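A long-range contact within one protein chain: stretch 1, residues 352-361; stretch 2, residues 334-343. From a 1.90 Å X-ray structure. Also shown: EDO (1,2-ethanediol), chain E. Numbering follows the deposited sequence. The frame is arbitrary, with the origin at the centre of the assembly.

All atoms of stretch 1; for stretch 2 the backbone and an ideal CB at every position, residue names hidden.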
ATOM      1  N   SER A 352      14.145 -29.022  -1.639  1.00 16.32           N
ATOM      2  CA  SER A 352      13.239 -28.505  -0.616  1.00 17.67           C
ATOM      3  C   SER A 352      13.246 -26.961  -0.636  1.00 14.58           C
ATOM      4  O   SER A 352      14.296 -26.335  -0.775  1.00 13.90           O
ATOM      5  CB  SER A 352      13.625 -29.058   0.763  1.00 20.81           C
ATOM      6  OG  SER A 352      14.948 -28.658   1.079  1.00 27.31           O
ATOM      7  N   LEU A 353      12.075 -26.365  -0.525  1.00 14.02           N
ATOM      8  CA  LEU A 353      11.955 -24.914  -0.617  1.00 12.14           C
ATOM      9  C   LEU A 353      12.774 -24.253   0.498  1.00 15.95           C
ATOM     10  O   LEU A 353      12.589 -24.566   1.690  1.00 14.50           O
ATOM     11  CB  LEU A 353      10.482 -24.469  -0.502  1.00 14.11           C
ATOM     12  CG  LEU A 353      10.221 -22.941  -0.595  1.00 13.09           C
ATOM     13  CD1 LEU A 353      10.658 -22.430  -2.032  1.00 15.24           C
ATOM     14  CD2 LEU A 353       8.743 -22.580  -0.260  1.00 15.87           C
ATOM     15  N   TYR A 354      13.632 -23.313   0.119  1.00 14.01           N
ATOM     16  CA  TYR A 354      14.493 -22.624   1.088  1.00 15.51           C
ATOM     17  C   TYR A 354      14.145 -21.135   1.260  1.00 15.07           C
ATOM     18  O   TYR A 354      13.755 -20.690   2.334  1.00 15.45           O
ATOM     19  CB  TYR A 354      15.952 -22.809   0.658  1.00 13.62           C
ATOM     20  CG  TYR A 354      17.001 -22.406   1.674  1.00 15.88           C
ATOM     21  CD1 TYR A 354      17.397 -21.090   1.817  1.00 17.22           C
ATOM     22  CD2 TYR A 354      17.571 -23.343   2.524  1.00 16.10           C
ATOM     23  CE1 TYR A 354      18.360 -20.727   2.756  1.00 12.26           C
ATOM     24  CE2 TYR A 354      18.517 -22.987   3.433  1.00 15.47           C
ATOM     25  CZ  TYR A 354      18.933 -21.689   3.554  1.00 17.12           C
ATOM     26  OH  TYR A 354      19.913 -21.343   4.506  1.00 14.82           O
ATOM     27  N   GLY A 355      14.272 -20.360   0.186  1.00 13.99           N
ATOM     28  CA  GLY A 355      13.926 -18.947   0.224  1.00 14.39           C
ATOM     29  C   GLY A 355      13.027 -18.558  -0.940  1.00 12.78           C
ATOM     30  O   GLY A 355      12.760 -19.345  -1.839  1.00  9.31           O
ATOM     31  N   THR A 356      12.514 -17.346  -0.864  1.00 11.60           N
ATOM     32  CA  THR A 356      11.719 -16.790  -1.908  1.00 10.85           C
ATOM     33  C   THR A 356      12.203 -15.366  -2.096  1.00 13.24           C
ATOM     34  O   THR A 356      12.686 -14.755  -1.154  1.00 11.90           O
ATOM     35  CB  THR A 356      10.203 -16.834  -1.551  1.00  9.88           C
ATOM     36  OG1 THR A 356       9.980 -16.039  -0.383  1.00  8.10           O
ATOM     37  CG2 THR A 356       9.721 -18.287  -1.324  1.00  7.84           C
ATOM     38  N   HIS A 357      12.011 -14.836  -3.311  1.00 11.55           N
ATOM     39  CA  HIS A 357      12.644 -13.623  -3.781  1.00 10.81           C
ATOM     40  C   HIS A 357      11.681 -12.903  -4.749  1.00 10.43           C
ATOM     41  O   HIS A 357      11.082 -13.527  -5.622  1.00 12.17           O
ATOM     42  CB  HIS A 357      13.972 -14.008  -4.478  1.00 14.03           C
ATOM     43  CG  HIS A 357      14.780 -15.017  -3.721  1.00 11.16           C
ATOM     44  ND1 HIS A 357      15.745 -14.657  -2.807  1.00 12.28           N
ATOM     45  CD2 HIS A 357      14.775 -16.379  -3.747  1.00 15.20           C
ATOM     46  CE1 HIS A 357      16.279 -15.753  -2.280  1.00 14.96           C
ATOM     47  NE2 HIS A 357      15.726 -16.810  -2.855  1.00 10.44           N
ATOM     48  N   VAL A 358      11.451 -11.606  -4.531  1.00 11.28           N
ATOM     49  CA  VAL A 358      10.328 -10.951  -5.169  1.00  9.52           C
ATOM     50  C   VAL A 358      10.752 -10.326  -6.480  1.00  9.88           C
ATOM     51  O   VAL A 358      11.612  -9.414  -6.510  1.00 10.41           O
ATOM     52  CB  VAL A 358       9.672  -9.872  -4.223  1.00  5.32           C
ATOM     53  CG1 VAL A 358       8.522  -9.160  -4.950  1.00  9.18           C
ATOM     54  CG2 VAL A 358       9.155 -10.561  -2.922  1.00  8.94           C
ATOM     55  N   ARG A 359      10.141 -10.813  -7.570  1.00 10.00           N
ATOM     56  CA  ARG A 359      10.384 -10.295  -8.900  1.00 11.59           C
ATOM     57  C   ARG A 359       9.148  -9.602  -9.509  1.00 13.85           C
ATOM     58  O   ARG A 359       9.089  -9.379 -10.723  1.00 11.62           O
ATOM     59  CB  ARG A 359      10.847 -11.438  -9.810  1.00 12.12           C
ATOM     60  CG  ARG A 359       9.858 -12.567  -9.916  1.00 13.57           C
ATOM     61  CD  ARG A 359      10.221 -13.483 -11.099  1.00 11.70           C
ATOM     62  NE  ARG A 359       9.690 -14.816 -10.876  1.00 10.34           N
ATOM     63  CZ  ARG A 359      10.188 -15.908 -11.453  1.00 11.00           C
ATOM     64  NH1 ARG A 359      11.205 -15.768 -12.286  1.00 13.88           N
ATOM     65  NH2 ARG A 359       9.681 -17.119 -11.187  1.00  9.82           N
ATOM     66  N   LYS A 360       8.191  -9.241  -8.651  1.00 13.36           N
ATOM     67  CA  LYS A 360       6.913  -8.660  -9.060  1.00 11.80           C
ATOM     68  C   LYS A 360       7.060  -7.377  -9.841  1.00 13.29           C
ATOM     69  O   LYS A 360       6.307  -7.156 -10.790  1.00 12.04           O
ATOM     70  CB  LYS A 360       6.058  -8.360  -7.823  1.00 12.22           C
ATOM     71  CG  LYS A 360       4.587  -7.993  -8.141  1.00 10.23           C
ATOM     72  CD  LYS A 360       3.727  -7.975  -6.872  1.00 11.48           C
ATOM     73  CE  LYS A 360       2.323  -7.444  -7.154  1.00 10.84           C
ATOM     74  NZ  LYS A 360       1.422  -7.669  -6.004  1.00 10.95           N
ATOM     75  N   ASN A 361       8.001  -6.529  -9.428  1.00 11.45           N
ATOM     76  CA  ASN A 361       8.047  -5.125  -9.883  1.00 11.15           C
ATOM     77  C   ASN A 361       9.493  -4.584  -9.807  1.00 13.38           C
ATOM     78  O   ASN A 361       9.773  -3.593  -9.165  1.00 12.31           O
ATOM     79  CB  ASN A 361       7.052  -4.300  -9.045  1.00  9.17           C
ATOM     80  CG  ASN A 361       6.877  -2.878  -9.528  1.00 10.17           C
ATOM     81  OD1 ASN A 361       6.913  -2.602 -10.738  1.00 11.25           O
ATOM     82  ND2 ASN A 361       6.620  -1.965  -8.578  1.00  7.24           N
ATOM     83  N   UNK A 334       1.703 -16.430  -8.594  1.00 12.51           N
ATOM     84  CA  UNK A 334       2.753 -17.127  -7.822  1.00 12.56           C
ATOM     85  C   UNK A 334       4.146 -16.827  -8.390  1.00 12.81           C
ATOM     86  O   UNK A 334       5.017 -16.233  -7.709  1.00 10.76           O
ATOM     87  CB  UNK A 334       2.504 -18.637  -7.826  1.00 12.56           C
ATOM     88  N   UNK A 335       4.360 -17.224  -9.636  1.00 11.25           N
ATOM     89  CA  UNK A 335       5.666 -17.028 -10.285  1.00 11.68           C
ATOM     90  C   UNK A 335       5.828 -15.607 -10.820  1.00 13.86           C
ATOM     91  O   UNK A 335       6.941 -15.146 -10.985  1.00 14.53           O
ATOM     92  CB  UNK A 335       5.844 -18.031 -11.427  1.00 11.68           C
ATOM     93  N   UNK A 336       4.738 -14.860 -11.016  1.00 13.92           N
ATOM     94  CA  UNK A 336       4.882 -13.432 -11.347  1.00 13.10           C
ATOM     95  C   UNK A 336       5.452 -12.666 -10.140  1.00 12.90           C
ATOM     96  O   UNK A 336       6.211 -11.712 -10.303  1.00 10.81           O
ATOM     97  CB  UNK A 336       3.536 -12.838 -11.767  1.00 13.10           C
ATOM     98  N   UNK A 337       5.081 -13.076  -8.930  1.00 12.56           N
ATOM     99  CA  UNK A 337       5.468 -12.338  -7.764  1.00 12.10           C
ATOM    100  C   UNK A 337       6.826 -12.812  -7.259  1.00 12.27           C
ATOM    101  O   UNK A 337       7.642 -11.987  -6.823  1.00 11.34           O
ATOM    102  CB  UNK A 337       4.404 -12.473  -6.673  1.00 12.10           C
ATOM    103  N   UNK A 338       7.046 -14.131  -7.292  1.00 10.91           N
ATOM    104  CA  UNK A 338       8.154 -14.749  -6.658  1.00 10.97           C
ATOM    105  C   UNK A 338       8.962 -15.673  -7.583  1.00 11.18           C
ATOM    106  O   UNK A 338       8.431 -16.256  -8.526  1.00 12.05           O
ATOM    107  CB  UNK A 338       7.651 -15.529  -5.441  1.00 10.97           C
ATOM    108  N   UNK A 339      10.254 -15.807  -7.272  1.00 11.98           N
ATOM    109  CA  UNK A 339      11.046 -16.956  -7.696  1.00  9.23           C
ATOM    110  C   UNK A 339      11.485 -17.665  -6.426  1.00 11.94           C
ATOM    111  O   UNK A 339      11.791 -17.030  -5.420  1.00 11.15           O
ATOM    112  CB  UNK A 339      12.241 -16.546  -8.559  1.00  9.23           C
ATOM    113  N   UNK A 340      11.504 -18.999  -6.457  1.00 13.02           N
ATOM    114  CA  UNK A 340      11.883 -19.777  -5.274  1.00 11.66           C
ATOM    115  C   UNK A 340      13.326 -20.288  -5.415  1.00 14.90           C
ATOM    116  O   UNK A 340      13.793 -20.615  -6.519  1.00 12.29           O
ATOM    117  CB  UNK A 340      10.919 -20.948  -5.071  1.00 11.66           C
ATOM    118  N   UNK A 341      14.024 -20.382  -4.290  1.00 15.39           N
ATOM    119  CA  UNK A 341      15.331 -21.031  -4.254  1.00 11.81           C
ATOM    120  C   UNK A 341      15.208 -22.254  -3.356  1.00 10.25           C
ATOM    121  O   UNK A 341      14.491 -22.235  -2.342  1.00 10.10           O
ATOM    122  CB  UNK A 341      16.421 -20.080  -3.756  1.00 11.81           C
ATOM    123  N   UNK A 342      15.924 -23.299  -3.725  1.00 11.67           N
ATOM    124  CA  UNK A 342      15.801 -24.619  -3.097  1.00 13.57           C
ATOM    125  C   UNK A 342      17.171 -25.165  -2.640  1.00 14.38           C
ATOM    126  O   UNK A 342      18.168 -24.962  -3.306  1.00 17.44           O
ATOM    127  CB  UNK A 342      15.147 -25.600  -4.073  1.00 13.57           C
ATOM    128  N   UNK A 343      17.169 -25.872  -1.517  1.00 15.52           N
ATOM    129  CA  UNK A 343      18.231 -26.816  -1.158  1.00 21.62           C
ATOM    130  C   UNK A 343      18.017 -28.104  -1.890  1.00 25.27           C
ATOM    131  O   UNK A 343      16.884 -28.449  -2.186  1.00 19.85           O
ATOM    132  CB  UNK A 343      18.278 -27.063   0.351  1.00 21.62           C
TER
HETATM  133  C1  EDO E1005      15.014 -24.130   5.619  1.00 21.95           C
HETATM  134  O1  EDO E1005      14.191 -24.673   4.588  1.00 29.31           O
HETATM  135  C2  EDO E1005      15.547 -22.730   5.288  1.00 19.42           C
HETATM  136  O2  EDO E1005      14.530 -21.715   5.348  1.00 15.12           O

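Two antiparallel strands pair here, with a helix end leading into the second, and the backbone sets most of the rules.

Position 334 is helical, with nothing of stretch 1 within 5.5 Å of its CB; almost any helix former would do. It is Lys334, which finds its partner elsewhere in the structure.

At 335 the CB points sideways, 4.0 Å from Arg359 NH2. A carboxylate or an amide would suit that cation. Glu335 answers with a salt bridge, OE1 to Arg359 NH2 at 2.9 Å, while its backbone O takes a weak hydrogen bond from Arg359 NE at 2.8 Å.

Position 336 points away, so stretch 1 asks little of it; Ala336 serves through its O, which receives a CA-H...O contact from Lys360 CA at 3.4 Å.

Position 337 also turns its CB away, though Lys360 CD lies 4.6 Å from it. Small polar or aliphatic side chains would fit. In Thr337, a water links OG1 and Lys360 NZ, 2.8 Å from each, and the backbone O accepts from Arg359 N at 2.9 Å.

At 338 phi/psi turn extended, and the CB shares a face with Thr356 and Val358. This invites an apolar residue, branched or aromatic. Phe338 lays its ring beside both, CE1 3.7 Å from Val358 CG2 and CD1 3.9 Å from Thr356 CB.

Position 339 faces the His357 side, its CB 3.6 Å from Arg359 CZ; a beta-branched aliphatic would suit both the strand and the flat guanidinium. Ile339 places CB over one guanidinium face and CG2 3.8 Å from His357 CB. Its N donates to His357 O at 2.9 Å.

At 340 the ideal CB is already 3.4 Å from Leu353 CD1, which favours a small side chain. Ala340 fits, its methyl packed on that leucine.

Position 341 offers His357 NE2 at 3.5 Å from its CB and no side chain on Gly355; a short hydroxyl is an obvious choice. Ser341, in the p rotamer, brings OG 2.8 Å from His357 NE2 in a hydrogen bond. A CB on Gly355 would sit 3.2 Å from that OG. Across the bulge, Ser341 O accepts from both Tyr354 N, at 2.8 Å, and Gly355 N, at 3.2 Å.

Position 342 points sideways near Leu353, so an aromatic or long aliphatic could cover it. Tyr342 presents a ring face to Leu353 CD1, 4.1 Å from CZ.

Position 343 looks toward Ser352 OG and the Tyr354 ring; polar residues suit it. Asn343 sets ND2 3.4 Å from Tyr354 CD2, while its N donates to Ser352 O at 3.0 Å.

Stretch 2 (334-343) KEATFIASYN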
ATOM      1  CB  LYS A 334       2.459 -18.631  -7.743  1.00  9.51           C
ATOM      2  CG  LYS A 334       3.406 -19.412  -6.830  1.00 11.46           C
ATOM      3  CD  LYS A 334       2.939 -20.888  -6.689  1.00 17.90           C
ATOM      4  CE  LYS A 334       3.750 -21.680  -5.678  1.00 19.99           C
ATOM      5  NZ  LYS A 334       2.991 -22.860  -5.167  1.00 13.13           N
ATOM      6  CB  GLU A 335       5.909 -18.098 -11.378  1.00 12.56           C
ATOM      7  CG  GLU A 335       5.895 -19.451 -10.825  1.00 18.14           C
ATOM      8  CD  GLU A 335       7.007 -19.673  -9.803  1.00 20.38           C
ATOM      9  OE1 GLU A 335       8.208 -19.310 -10.068  1.00 16.99           O
ATOM     10  OE2 GLU A 335       6.651 -20.247  -8.746  1.00 15.13           O
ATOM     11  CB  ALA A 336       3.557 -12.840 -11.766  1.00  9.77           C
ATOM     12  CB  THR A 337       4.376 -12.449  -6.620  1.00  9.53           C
ATOM     13  OG1 THR A 337       3.077 -12.012  -7.116  1.00 12.22           O
ATOM     14  CG2 THR A 337       4.819 -11.634  -5.380  1.00 12.58           C
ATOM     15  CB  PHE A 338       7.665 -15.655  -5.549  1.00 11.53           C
ATOM     16  CG  PHE A 338       7.107 -14.957  -4.351  1.00 10.87           C
ATOM     17  CD1 PHE A 338       7.926 -14.291  -3.463  1.00 12.87           C
ATOM     18  CD2 PHE A 338       5.770 -15.089  -4.045  1.00  8.87           C
ATOM     19  CE1 PHE A 338       7.395 -13.719  -2.308  1.00 12.25           C
ATOM     20  CE2 PHE A 338       5.239 -14.468  -2.883  1.00 11.15           C
ATOM     21  CZ  PHE A 338       6.069 -13.837  -2.033  1.00  8.66           C
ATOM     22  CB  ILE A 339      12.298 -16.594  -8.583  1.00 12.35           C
ATOM     23  CG1 ILE A 339      12.927 -17.877  -9.179  1.00 13.88           C
ATOM     24  CG2 ILE A 339      13.319 -15.711  -7.797  1.00  7.56           C
ATOM     25  CD1 ILE A 339      14.083 -17.625 -10.268  1.00 11.15           C
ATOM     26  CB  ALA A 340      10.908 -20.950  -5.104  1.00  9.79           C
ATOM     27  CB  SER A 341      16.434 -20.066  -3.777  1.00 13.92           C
ATOM     28  OG  SER A 341      16.213 -19.547  -2.466  1.00  9.69           O
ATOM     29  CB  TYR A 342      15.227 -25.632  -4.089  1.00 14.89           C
ATOM     30  CG  TYR A 342      13.827 -25.345  -4.534  1.00 11.73           C
ATOM     31  CD1 TYR A 342      13.565 -24.395  -5.512  1.00 21.41           C
ATOM     32  CD2 TYR A 342      12.746 -25.986  -3.941  1.00 11.18           C
ATOM     33  CE1 TYR A 342      12.272 -24.120  -5.897  1.00 18.65           C
ATOM     34  CE2 TYR A 342      11.478 -25.717  -4.316  1.00 15.63           C
ATOM     35  CZ  TYR A 342      11.233 -24.790  -5.289  1.00 15.88           C
ATOM     36  OH  TYR A 342       9.924 -24.513  -5.664  1.00 18.08           O
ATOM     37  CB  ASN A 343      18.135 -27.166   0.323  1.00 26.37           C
ATOM     38  CG  ASN A 343      19.126 -26.450   1.146  1.00 32.38           C
ATOM     39  OD1 ASN A 343      20.103 -25.918   0.615  1.00 35.61           O
ATOM     40  ND2 ASN A 343      18.914 -26.453   2.480  1.00 43.01           N
TER
HETATM   41  O   HOH W   1       1.178 -10.450  -5.720  1.00 11.26           O
HETATM   42  O   HOH W   2      16.338 -30.920  -0.005  1.00 26.10           O
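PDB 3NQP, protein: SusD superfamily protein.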